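Long-range contacts in CCMAN5 (Cellulosimicrobium cellulans, PDB 2XSG), which hydrolyses alpha-mannosidic linkages as a family 92 glycosyl hydrolase, an activity that enables mannose-6-phosphate modification of yeast-produced human lysosomal enzymes: residues Val13-Gly18 against His314-Phe319; Val293-Ser298 against Arg309-His314; Trp610-Tyr615 against Ser691-Ser696. All blocks are in the same frame, centred on the assembly; numbering follows the deposited sequence.

Contact 1. Residues Val13-Gly18 against His314-Phe319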
loop_
_atom_site.group_PDB
_atom_site.type_symbol
_atom_site.label_atom_id
_atom_site.label_comp_id
_atom_site.label_asym_id
_atom_site.label_seq_id
_atom_site.Cartn_x
_atom_site.Cartn_y
_atom_site.Cartn_z
ATOM N N VAL A 13 -17.752 -1.912 -0.231
ATOM C CA VAL A 13 -16.465 -2.115 0.441
ATOM C C VAL A 13 -16.619 -3.006 1.693
ATOM O O VAL A 13 -17.494 -2.773 2.543
ATOM C CB VAL A 13 -15.830 -0.741 0.813
ATOM C CG1 VAL A 13 -14.548 -0.884 1.614
ATOM C CG2 VAL A 13 -15.560 0.080 -0.443
ATOM N N ASP A 14 -15.766 -4.023 1.799
ATOM C CA ASP A 14 -15.666 -4.811 3.019
ATOM C C ASP A 14 -14.318 -4.518 3.707
ATOM O O ASP A 14 -13.289 -5.119 3.352
ATOM C CB ASP A 14 -15.810 -6.309 2.691
ATOM C CG ASP A 14 -15.887 -7.198 3.935
ATOM O OD1 ASP A 14 -15.558 -6.754 5.068
ATOM O OD2 ASP A 14 -16.251 -8.381 3.763
ATOM N N VAL A 15 -14.332 -3.625 4.702
ATOM C CA VAL A 15 -13.091 -3.215 5.370
ATOM C C VAL A 15 -12.444 -4.334 6.207
ATOM O O VAL A 15 -11.358 -4.158 6.748
ATOM C CB VAL A 15 -13.251 -1.931 6.240
ATOM C CG1 VAL A 15 -13.772 -0.750 5.416
ATOM C CG2 VAL A 15 -14.138 -2.192 7.469
ATOM N N PHE A 16 -13.110 -5.480 6.319
ATOM C CA PHE A 16 -12.547 -6.588 7.087
ATOM C C PHE A 16 -11.728 -7.540 6.238
ATOM O O PHE A 16 -10.998 -8.376 6.763
ATOM C CB PHE A 16 -13.636 -7.333 7.846
ATOM C CG PHE A 16 -14.232 -6.526 8.956
ATOM C CD1 PHE A 16 -13.498 -6.260 10.110
ATOM C CD2 PHE A 16 -15.521 -6.037 8.844
ATOM C CE1 PHE A 16 -14.041 -5.502 11.143
ATOM C CE2 PHE A 16 -16.080 -5.277 9.868
ATOM C CZ PHE A 16 -15.343 -5.013 11.021
ATOM N N VAL A 17 -11.822 -7.386 4.924
ATOM C CA VAL A 17 -11.026 -8.196 4.022
ATOM C C VAL A 17 -9.553 -7.942 4.296
ATOM O O VAL A 17 -9.099 -6.795 4.278
ATOM C CB VAL A 17 -11.380 -7.925 2.553
ATOM C CG1 VAL A 17 -10.269 -8.471 1.607
ATOM C CG2 VAL A 17 -12.751 -8.552 2.248
ATOM N N GLY A 18 -8.823 -9.020 4.564
ATOM C CA GLY A 18 -7.390 -8.926 4.835
ATOM C C GLY A 18 -7.003 -8.612 6.287
ATOM O O GLY A 18 -5.826 -8.381 6.566
ATOM N N HIS A 314 -10.966 -3.275 -2.908
ATOM C CA HIS A 314 -9.578 -3.013 -3.285
ATOM C C HIS A 314 -9.379 -1.611 -3.867
ATOM O O HIS A 314 -8.296 -1.011 -3.706
ATOM C CB HIS A 314 -9.011 -4.113 -4.192
ATOM C CG HIS A 314 -8.897 -5.438 -3.503
ATOM N ND1 HIS A 314 -8.191 -5.604 -2.332
ATOM C CD2 HIS A 314 -9.421 -6.650 -3.800
ATOM C CE1 HIS A 314 -8.276 -6.860 -1.940
ATOM N NE2 HIS A 314 -9.005 -7.519 -2.821
ATOM N N LEU A 315 -10.407 -1.063 -4.515
ATOM C CA LEU A 315 -10.335 0.352 -4.878
ATOM C C LEU A 315 -10.201 1.207 -3.597
ATOM O O LEU A 315 -9.372 2.145 -3.531
ATOM C CB LEU A 315 -11.543 0.788 -5.714
ATOM C CG LEU A 315 -11.503 2.147 -6.422
ATOM C CD1 LEU A 315 -10.382 2.227 -7.479
ATOM C CD2 LEU A 315 -12.847 2.489 -7.060
ATOM N N TYR A 316 -10.995 0.873 -2.577
ATOM C CA TYR A 316 -10.889 1.545 -1.275
ATOM C C TYR A 316 -9.440 1.484 -0.739
ATOM O O TYR A 316 -8.884 2.483 -0.330
ATOM C CB TYR A 316 -11.911 0.955 -0.297
ATOM C CG TYR A 316 -11.682 1.258 1.170
ATOM C CD1 TYR A 316 -12.152 2.443 1.751
ATOM C CD2 TYR A 316 -11.015 0.350 1.985
ATOM C CE1 TYR A 316 -11.938 2.717 3.117
ATOM C CE2 TYR A 316 -10.796 0.615 3.336
ATOM C CZ TYR A 316 -11.262 1.795 3.898
ATOM O OH TYR A 316 -11.048 2.048 5.242
ATOM N N ARG A 317 -8.837 0.303 -0.792
ATOM C CA ARG A 317 -7.471 0.089 -0.310
ATOM C C ARG A 317 -6.422 0.849 -1.134
ATOM O O ARG A 317 -5.359 1.196 -0.615
ATOM C CB ARG A 317 -7.138 -1.401 -0.331
ATOM C CG ARG A 317 -7.960 -2.288 0.596
ATOM C CD ARG A 317 -7.751 -1.901 2.041
ATOM N NE ARG A 317 -8.321 -2.884 2.950
ATOM C CZ ARG A 317 -8.608 -2.661 4.232
ATOM N NH1 ARG A 317 -8.385 -1.472 4.782
ATOM N NH2 ARG A 317 -9.128 -3.635 4.962
ATOM N N MET A 318 -6.714 1.091 -2.412
ATOM C CA MET A 318 -5.812 1.847 -3.290
ATOM C C MET A 318 -5.627 3.321 -2.888
ATOM O O MET A 318 -4.583 3.911 -3.171
ATOM C CB MET A 318 -6.255 1.742 -4.757
ATOM C CG MET A 318 -5.419 2.600 -5.719
ATOM S SD MET A 318 -6.053 2.516 -7.420
ATOM C CE MET A 318 -6.778 0.934 -7.331
ATOM N N PHE A 319 -6.627 3.889 -2.215
ATOM C CA PHE A 319 -6.577 5.276 -1.738
ATOM C C PHE A 319 -6.257 5.359 -0.227
ATOM O O PHE A 319 -7.063 5.863 0.556
ATOM C CB PHE A 319 -7.914 5.997 -2.052
ATOM C CG PHE A 319 -8.137 6.263 -3.525
ATOM C CD1 PHE A 319 -7.780 7.490 -4.088
ATOM C CD2 PHE A 319 -8.704 5.299 -4.344
ATOM C CE1 PHE A 319 -7.986 7.753 -5.465
ATOM C CE2 PHE A 319 -8.911 5.533 -5.718
ATOM C CZ PHE A 319 -8.554 6.756 -6.279
#

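Contact 2. Residues Val293-Ser298 against Arg309-His314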
loop_
_atom_site.group_PDB
_atom_site.type_symbol
_atom_site.label_atom_id
_atom_site.label_comp_id
_atom_site.label_asym_id
_atom_site.label_seq_id
_atom_site.Cartn_x
_atom_site.Cartn_y
_atom_site.Cartn_z
ATOM N N VAL A 293 -14.742 5.179 -10.560
ATOM C CA VAL A 293 -14.930 3.957 -11.350
ATOM C C VAL A 293 -16.338 3.382 -11.185
ATOM O O VAL A 293 -16.754 3.002 -10.075
ATOM C CB VAL A 293 -13.904 2.871 -11.008
ATOM C CG1 VAL A 293 -13.969 1.749 -12.055
ATOM C CG2 VAL A 293 -12.512 3.463 -10.957
ATOM N N ALA A 294 -17.073 3.334 -12.292
ATOM C CA ALA A 294 -18.428 2.791 -12.304
ATOM C C ALA A 294 -18.468 1.501 -13.089
ATOM O O ALA A 294 -18.046 1.439 -14.245
ATOM C CB ALA A 294 -19.423 3.798 -12.876
ATOM N N ILE A 295 -19.003 0.468 -12.453
ATOM C CA ILE A 295 -18.978 -0.874 -13.011
ATOM C C ILE A 295 -20.381 -1.456 -13.271
ATOM O O ILE A 295 -21.308 -1.308 -12.479
ATOM C CB ILE A 295 -18.138 -1.789 -12.108
ATOM C CG1 ILE A 295 -16.666 -1.517 -12.357
ATOM C CG2 ILE A 295 -18.446 -3.258 -12.344
ATOM C CD1 ILE A 295 -15.826 -2.047 -11.314
ATOM N N ASP A 296 -20.497 -2.126 -14.411
ATOM C CA ASP A 296 -21.675 -2.871 -14.777
ATOM C C ASP A 296 -21.174 -4.311 -14.913
ATOM O O ASP A 296 -20.416 -4.626 -15.827
ATOM C CB ASP A 296 -22.238 -2.301 -16.098
ATOM C CG ASP A 296 -23.311 -3.187 -16.736
ATOM O OD1 ASP A 296 -23.729 -4.200 -16.134
ATOM O OD2 ASP A 296 -23.740 -2.867 -17.867
ATOM N N ALA A 297 -21.562 -5.168 -13.973
ATOM C CA ALA A 297 -21.095 -6.561 -13.941
ATOM C C ALA A 297 -22.275 -7.536 -14.011
ATOM O O ALA A 297 -23.032 -7.651 -13.062
ATOM C CB ALA A 297 -20.281 -6.812 -12.690
ATOM N N SER A 298 -22.412 -8.233 -15.138
ATOM C CA SER A 298 -23.501 -9.197 -15.349
ATOM C C SER A 298 -23.394 -10.386 -14.409
ATOM O O SER A 298 -22.325 -10.668 -13.860
ATOM C CB SER A 298 -23.470 -9.736 -16.789
ATOM O OG SER A 298 -22.257 -10.469 -17.027
ATOM N N ARG A 309 -17.880 -6.519 -5.210
ATOM C CA ARG A 309 -17.509 -6.117 -3.851
ATOM C C ARG A 309 -15.984 -6.140 -3.669
ATOM O O ARG A 309 -15.397 -5.243 -3.045
ATOM C CB ARG A 309 -18.179 -7.023 -2.826
ATOM C CG ARG A 309 -19.624 -6.681 -2.559
ATOM C CD ARG A 309 -20.381 -7.903 -2.083
ATOM N NE ARG A 309 -21.553 -7.546 -1.299
ATOM C CZ ARG A 309 -22.739 -7.214 -1.802
ATOM N NH1 ARG A 309 -22.941 -7.170 -3.121
ATOM N NH2 ARG A 309 -23.733 -6.910 -0.979
ATOM N N LEU A 310 -15.355 -7.175 -4.223
ATOM C CA LEU A 310 -13.908 -7.308 -4.192
ATOM C C LEU A 310 -13.270 -6.135 -4.902
ATOM O O LEU A 310 -12.358 -5.521 -4.362
ATOM C CB LEU A 310 -13.449 -8.593 -4.862
ATOM C CG LEU A 310 -13.117 -9.780 -3.997
ATOM C CD1 LEU A 310 -12.723 -10.934 -4.932
ATOM C CD2 LEU A 310 -11.999 -9.468 -2.965
ATOM N N PHE A 311 -13.756 -5.800 -6.099
ATOM C CA PHE A 311 -13.253 -4.611 -6.780
ATOM C C PHE A 311 -13.299 -3.352 -5.900
ATOM O O PHE A 311 -12.271 -2.670 -5.733
ATOM C CB PHE A 311 -13.982 -4.363 -8.101
ATOM C CG PHE A 311 -13.495 -3.165 -8.823
ATOM C CD1 PHE A 311 -12.350 -3.232 -9.612
ATOM C CD2 PHE A 311 -14.144 -1.942 -8.686
ATOM C CE1 PHE A 311 -11.877 -2.109 -10.252
ATOM C CE2 PHE A 311 -13.667 -0.810 -9.320
ATOM C CZ PHE A 311 -12.534 -0.895 -10.113
ATOM N N TYR A 312 -14.478 -3.029 -5.361
ATOM C CA TYR A 312 -14.645 -1.782 -4.602
ATOM C C TYR A 312 -13.872 -1.767 -3.274
ATOM O O TYR A 312 -13.406 -0.709 -2.836
ATOM C CB TYR A 312 -16.121 -1.356 -4.458
ATOM C CG TYR A 312 -16.638 -0.764 -5.764
ATOM C CD1 TYR A 312 -16.208 0.506 -6.205
ATOM C CD2 TYR A 312 -17.510 -1.474 -6.573
ATOM C CE1 TYR A 312 -16.649 1.032 -7.410
ATOM C CE2 TYR A 312 -17.962 -0.961 -7.780
ATOM C CZ TYR A 312 -17.510 0.293 -8.200
ATOM O OH TYR A 312 -17.955 0.799 -9.389
ATOM N N THR A 313 -13.736 -2.938 -2.661
ATOM C CA THR A 313 -12.930 -3.104 -1.464
ATOM C C THR A 313 -11.464 -2.766 -1.784
ATOM O O THR A 313 -10.804 -2.046 -1.028
ATOM C CB THR A 313 -13.048 -4.540 -0.898
ATOM O OG1 THR A 313 -14.413 -4.807 -0.523
ATOM C CG2 THR A 313 -12.116 -4.732 0.312
ATOM N N HIS A 314 -10.966 -3.275 -2.908
ATOM C CA HIS A 314 -9.578 -3.013 -3.285
ATOM C C HIS A 314 -9.379 -1.611 -3.867
ATOM O O HIS A 314 -8.296 -1.011 -3.706
ATOM C CB HIS A 314 -9.011 -4.113 -4.192
ATOM C CG HIS A 314 -8.897 -5.438 -3.503
ATOM N ND1 HIS A 314 -8.191 -5.604 -2.332
ATOM C CD2 HIS A 314 -9.421 -6.650 -3.800
ATOM C CE1 HIS A 314 -8.276 -6.860 -1.940
ATOM N NE2 HIS A 314 -9.005 -7.519 -2.821
#

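Contact 3. Residues Trp610-Tyr615 against Ser691-Ser696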
loop_
_atom_site.group_PDB
_atom_site.type_symbol
_atom_site.label_atom_id
_atom_site.label_comp_id
_atom_site.label_asym_id
_atom_site.label_seq_id
_atom_site.Cartn_x
_atom_site.Cartn_y
_atom_site.Cartn_z
ATOM N N TRP A 610 -4.131 -16.044 -17.483
ATOM C CA TRP A 610 -3.466 -15.907 -16.190
ATOM C C TRP A 610 -3.940 -14.723 -15.380
ATOM O O TRP A 610 -4.061 -14.829 -14.152
ATOM C CB TRP A 610 -1.938 -15.893 -16.356
ATOM C CG TRP A 610 -1.445 -17.288 -16.588
ATOM C CD1 TRP A 610 -0.918 -17.804 -17.748
ATOM C CD2 TRP A 610 -1.504 -18.372 -15.650
ATOM N NE1 TRP A 610 -0.620 -19.139 -17.568
ATOM C CE2 TRP A 610 -0.965 -19.507 -16.291
ATOM C CE3 TRP A 610 -1.928 -18.483 -14.312
ATOM C CZ2 TRP A 610 -0.851 -20.740 -15.649
ATOM C CZ3 TRP A 610 -1.820 -19.710 -13.676
ATOM C CH2 TRP A 610 -1.283 -20.822 -14.344
ATOM N N ALA A 611 -4.218 -13.607 -16.060
ATOM C CA ALA A 611 -4.803 -12.432 -15.401
ATOM C C ALA A 611 -6.158 -12.770 -14.778
ATOM O O ALA A 611 -6.379 -12.519 -13.588
ATOM C CB ALA A 611 -4.926 -11.261 -16.361
ATOM N N ARG A 612 -7.052 -13.369 -15.559
ATOM C CA ARG A 612 -8.347 -13.756 -15.015
ATOM C C ARG A 612 -8.205 -14.794 -13.889
ATOM O O ARG A 612 -8.914 -14.709 -12.879
ATOM C CB ARG A 612 -9.298 -14.241 -16.121
ATOM C CG ARG A 612 -10.719 -14.534 -15.644
ATOM C CD ARG A 612 -11.494 -13.286 -15.254
ATOM N NE ARG A 612 -12.728 -13.595 -14.516
ATOM C CZ ARG A 612 -13.951 -13.193 -14.867
ATOM N NH1 ARG A 612 -14.138 -12.436 -15.943
ATOM N NH2 ARG A 612 -15.000 -13.514 -14.108
ATOM N N ALA A 613 -7.274 -15.739 -14.045
ATOM C CA ALA A 613 -7.110 -16.855 -13.091
ATOM C C ALA A 613 -6.538 -16.437 -11.728
ATOM O O ALA A 613 -7.106 -16.754 -10.664
ATOM C CB ALA A 613 -6.245 -17.972 -13.717
ATOM N N ILE A 614 -5.410 -15.733 -11.764
ATOM C CA ILE A 614 -4.745 -15.286 -10.534
ATOM C C ILE A 614 -5.687 -14.425 -9.703
ATOM O O ILE A 614 -5.748 -14.559 -8.482
ATOM C CB ILE A 614 -3.418 -14.522 -10.837
ATOM C CG1 ILE A 614 -2.382 -15.471 -11.459
ATOM C CG2 ILE A 614 -2.787 -13.914 -9.529
ATOM C CD1 ILE A 614 -1.232 -14.759 -12.197
ATOM N N TYR A 615 -6.426 -13.544 -10.359
ATOM C CA TYR A 615 -7.197 -12.535 -9.614
ATOM C C TYR A 615 -8.636 -12.941 -9.290
ATOM O O TYR A 615 -9.233 -12.378 -8.381
ATOM C CB TYR A 615 -7.172 -11.184 -10.329
ATOM C CG TYR A 615 -5.805 -10.567 -10.337
ATOM C CD1 TYR A 615 -5.362 -9.822 -9.249
ATOM C CD2 TYR A 615 -4.947 -10.745 -11.426
ATOM C CE1 TYR A 615 -4.103 -9.259 -9.229
ATOM C CE2 TYR A 615 -3.677 -10.183 -11.427
ATOM C CZ TYR A 615 -3.258 -9.431 -10.318
ATOM O OH TYR A 615 -2.003 -8.866 -10.308
ATOM N N SER A 691 -7.239 -9.166 -19.130
ATOM C CA SER A 691 -8.577 -9.722 -19.297
ATOM C C SER A 691 -9.582 -8.928 -18.462
ATOM O O SER A 691 -9.850 -9.288 -17.310
ATOM C CB SER A 691 -8.576 -11.205 -18.901
ATOM O OG SER A 691 -9.867 -11.790 -19.029
ATOM N N PRO A 692 -10.135 -7.830 -19.028
ATOM C CA PRO A 692 -11.099 -7.024 -18.265
ATOM C C PRO A 692 -12.209 -7.895 -17.677
ATOM O O PRO A 692 -12.774 -8.729 -18.395
ATOM C CB PRO A 692 -11.689 -6.045 -19.298
ATOM C CG PRO A 692 -10.856 -6.147 -20.520
ATOM C CD PRO A 692 -9.896 -7.311 -20.391
ATOM N N PHE A 693 -12.516 -7.695 -16.392
ATOM C CA PHE A 693 -13.462 -8.558 -15.667
ATOM C C PHE A 693 -14.918 -8.270 -15.971
ATOM O O PHE A 693 -15.738 -9.172 -15.896
ATOM C CB PHE A 693 -13.340 -8.422 -14.137
ATOM C CG PHE A 693 -11.981 -8.719 -13.567
ATOM C CD1 PHE A 693 -10.928 -9.176 -14.357
ATOM C CD2 PHE A 693 -11.785 -8.586 -12.194
ATOM C CE1 PHE A 693 -9.699 -9.445 -13.797
ATOM C CE2 PHE A 693 -10.555 -8.846 -11.622
ATOM C CZ PHE A 693 -9.507 -9.283 -12.424
ATOM N N PHE A 694 -15.240 -7.011 -16.253
ATOM C CA PHE A 694 -16.636 -6.560 -16.230
ATOM C C PHE A 694 -17.174 -6.159 -17.597
ATOM O O PHE A 694 -16.414 -5.754 -18.484
ATOM C CB PHE A 694 -16.801 -5.413 -15.230
ATOM C CG PHE A 694 -16.312 -5.748 -13.838
ATOM C CD1 PHE A 694 -16.907 -6.757 -13.100
ATOM C CD2 PHE A 694 -15.258 -5.058 -13.271
ATOM C CE1 PHE A 694 -16.450 -7.068 -11.810
ATOM C CE2 PHE A 694 -14.796 -5.363 -11.986
ATOM C CZ PHE A 694 -15.396 -6.358 -11.258
ATOM N N ASP A 695 -18.489 -6.277 -17.755
ATOM C CA ASP A 695 -19.162 -5.929 -19.008
ATOM C C ASP A 695 -18.853 -4.498 -19.433
ATOM O O ASP A 695 -18.602 -4.245 -20.601
ATOM C CB ASP A 695 -20.678 -6.132 -18.888
ATOM C CG ASP A 695 -21.035 -7.553 -18.557
ATOM O OD1 ASP A 695 -20.547 -8.039 -17.515
ATOM O OD2 ASP A 695 -21.786 -8.184 -19.343
ATOM N N SER A 696 -18.879 -3.577 -18.473
ATOM C CA SER A 696 -18.488 -2.195 -18.704
ATOM C C SER A 696 -17.779 -1.659 -17.457
ATOM O O SER A 696 -18.223 -1.915 -16.327
ATOM C CB SER A 696 -19.721 -1.333 -19.028
ATOM O OG SER A 696 -19.357 0.030 -19.233
HETATM O O HOH W 1 -12.451 -11.280 -18.035
#

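Contact 1. Residues Val13-Gly18 against His314-Phe319
Tyr316 projects from the helix with CG anti to its backbone N (chi1 164°), and its side chain meets one valine near its root and another near its tip. CB lies against both methyls of Val13, 3.7 Å from Val13 CG1 and 3.8 Å from Val13 CG2. At Tyr316 CG the gap to Val13 CG1 narrows to 3.6 Å, because this methyl rests over one face of the ring in a CH-pi contact. Farther out, Tyr316 CE2, CZ and OH each lie 3.9 Å from Val15 CG1, which approaches obliquely. Trp286 of helix 275-290 also meets the ring. The arrangement fits an early loop, from the N-terminal region of this family 92 enzyme, onto the C-terminal end of helix 306-318 in its catalytic region. That loop makes a type I turn from Asp14 to Val17, and Asp14 OD1 accepts from Phe16 N in an Asx turn. At the end of the turn, Arg317, bent at chi2 (-62°), swings its guanidinium to the loop: NH2 donates to Val17 O at 3.2 Å, close to both the guanidinium and the carbonyl planes. Its other terminal nitrogen, NH1, is hydrogen-bonded to Met27 O.

Contact 2. Residues Val293-Ser298 against Arg309-His314
Two neighbouring aromatic side chains of the helix, Phe311 and Tyr312, lean out together to meet the strand, yet their rings are turned differently. Phe311 has CG anti to its backbone N (chi1 -180°), whereas Tyr312 carries CG anti to the carbonyl carbon (chi1 -76°). The edge of the first ring points at the face of the second: Phe311 CD2 sits 3.8 Å above the plane of Tyr312, over its centre. The strand approaches Phe311 as well. Ile295 CD1 lies over one face of the ring, offset toward the rim, in a CH-pi contact, while Val293, crossing Phe311 at about a right angle, sets CG1 3.6 Å from Phe311 CZ. Strand 293-296 is an outer strand of a mixed sheet, and the chain returns along it as helix 306-318, the two short segments running almost exactly antiparallel (173°) with axes 10.6 Å apart. Ala294 and Asp296 hydrogen-bond through their backbones to Thr698 and Ser696 of the next strand, so the carbonyl of Val293 is turned to the other edge. There Tyr312 reaches it tip first, lying along Ile295 in the opposite direction. Tyr312 OH donates to Val293 O at 2.6 Å; the acceptor lies near the plane of the phenol ring, although the hydroxyl stands above the plane of the carbonyl. The hydroxyl of this buried tyrosine is thereby tied to the main chain of the sheet's outer strand. Val671 and Ala674 of helix 665-675 also touch Phe311, and the ring of Tyr9 meets that of Tyr312.

Contact 3. Residues Trp610-Tyr615 against Ser691-Ser696
The helical segment 610-615 is met by an irregular run of chain, 691-696, that comes nearest at Arg612 and Ser691, whose CA atoms are 5.9 Å apart. No direct hydrogen bond spans the two segments; a water does that work instead. Arg612 leaves the helix with CG anti to the backbone N and bends at chi2 (70°), which carries its guanidinium along the loop. NH1 of Arg612 donates to the water at 2.9 Å, the water lying in the guanidinium plane at its edge. The water in turn donates to Ser691 OG at 2.8 Å and to Pro692 O at 2.6 Å, so one arginine N-H is relayed to two acceptors of the loop. Both ends have further partners: Arg612 NH1 also hydrogen-bonds Thr301 OG1, and Ser691 OG hydrogen-bonds Phe719 O. Nearer the helix, Arg612 CB rests 3.8 Å from Ser691 OG. In this family the catalytic part is built on an (alpha/alpha)6 barrel, and helix 604-616 is consistent with that scaffold; the loop it meets joins strands 686-689 and 696-700, the latter in the mixed sheet. A classic beta bulge, Asp695 and Ser696 facing Asp296, starts that second strand. Phe693 supplies much of the apolar surface of the contact. Its chi2 of -4° puts CA almost in the ring plane, with Ser691 O at the ring's edge, and the far tip is thrust at the helix, where CZ meets Tyr615 CB at 3.7 Å. Along the way Phe693 CD1 passes 4.2 Å from Arg612 CD. Ala673 and Ala674 of helix 665-675 and Leu307 of helix 306-318 also touch the Phe693 side chain.

From the N terminus, the loop 13-18 is the first to be used, but contact 1 closes only when the chain arrives at 314-319, 296 residues later, after the beta-rich N-terminal part. Contact 2 is a short closure nested inside that long loop, between strand 293-296 and the same helix 306-318; the two share His314, and Asp14 N probably hydrogen-bonds Thr313 OG1 between them. Contact 3 follows in series, spanning helix 604-616 to the loop 691-696. It joins contact 2 just past the paired strands, where Ser298 OG is hydrogen-bonded to Asp695 OD1. Helix 306-318 thus stands between the N-terminal loop and the strands that lead on to contact 3.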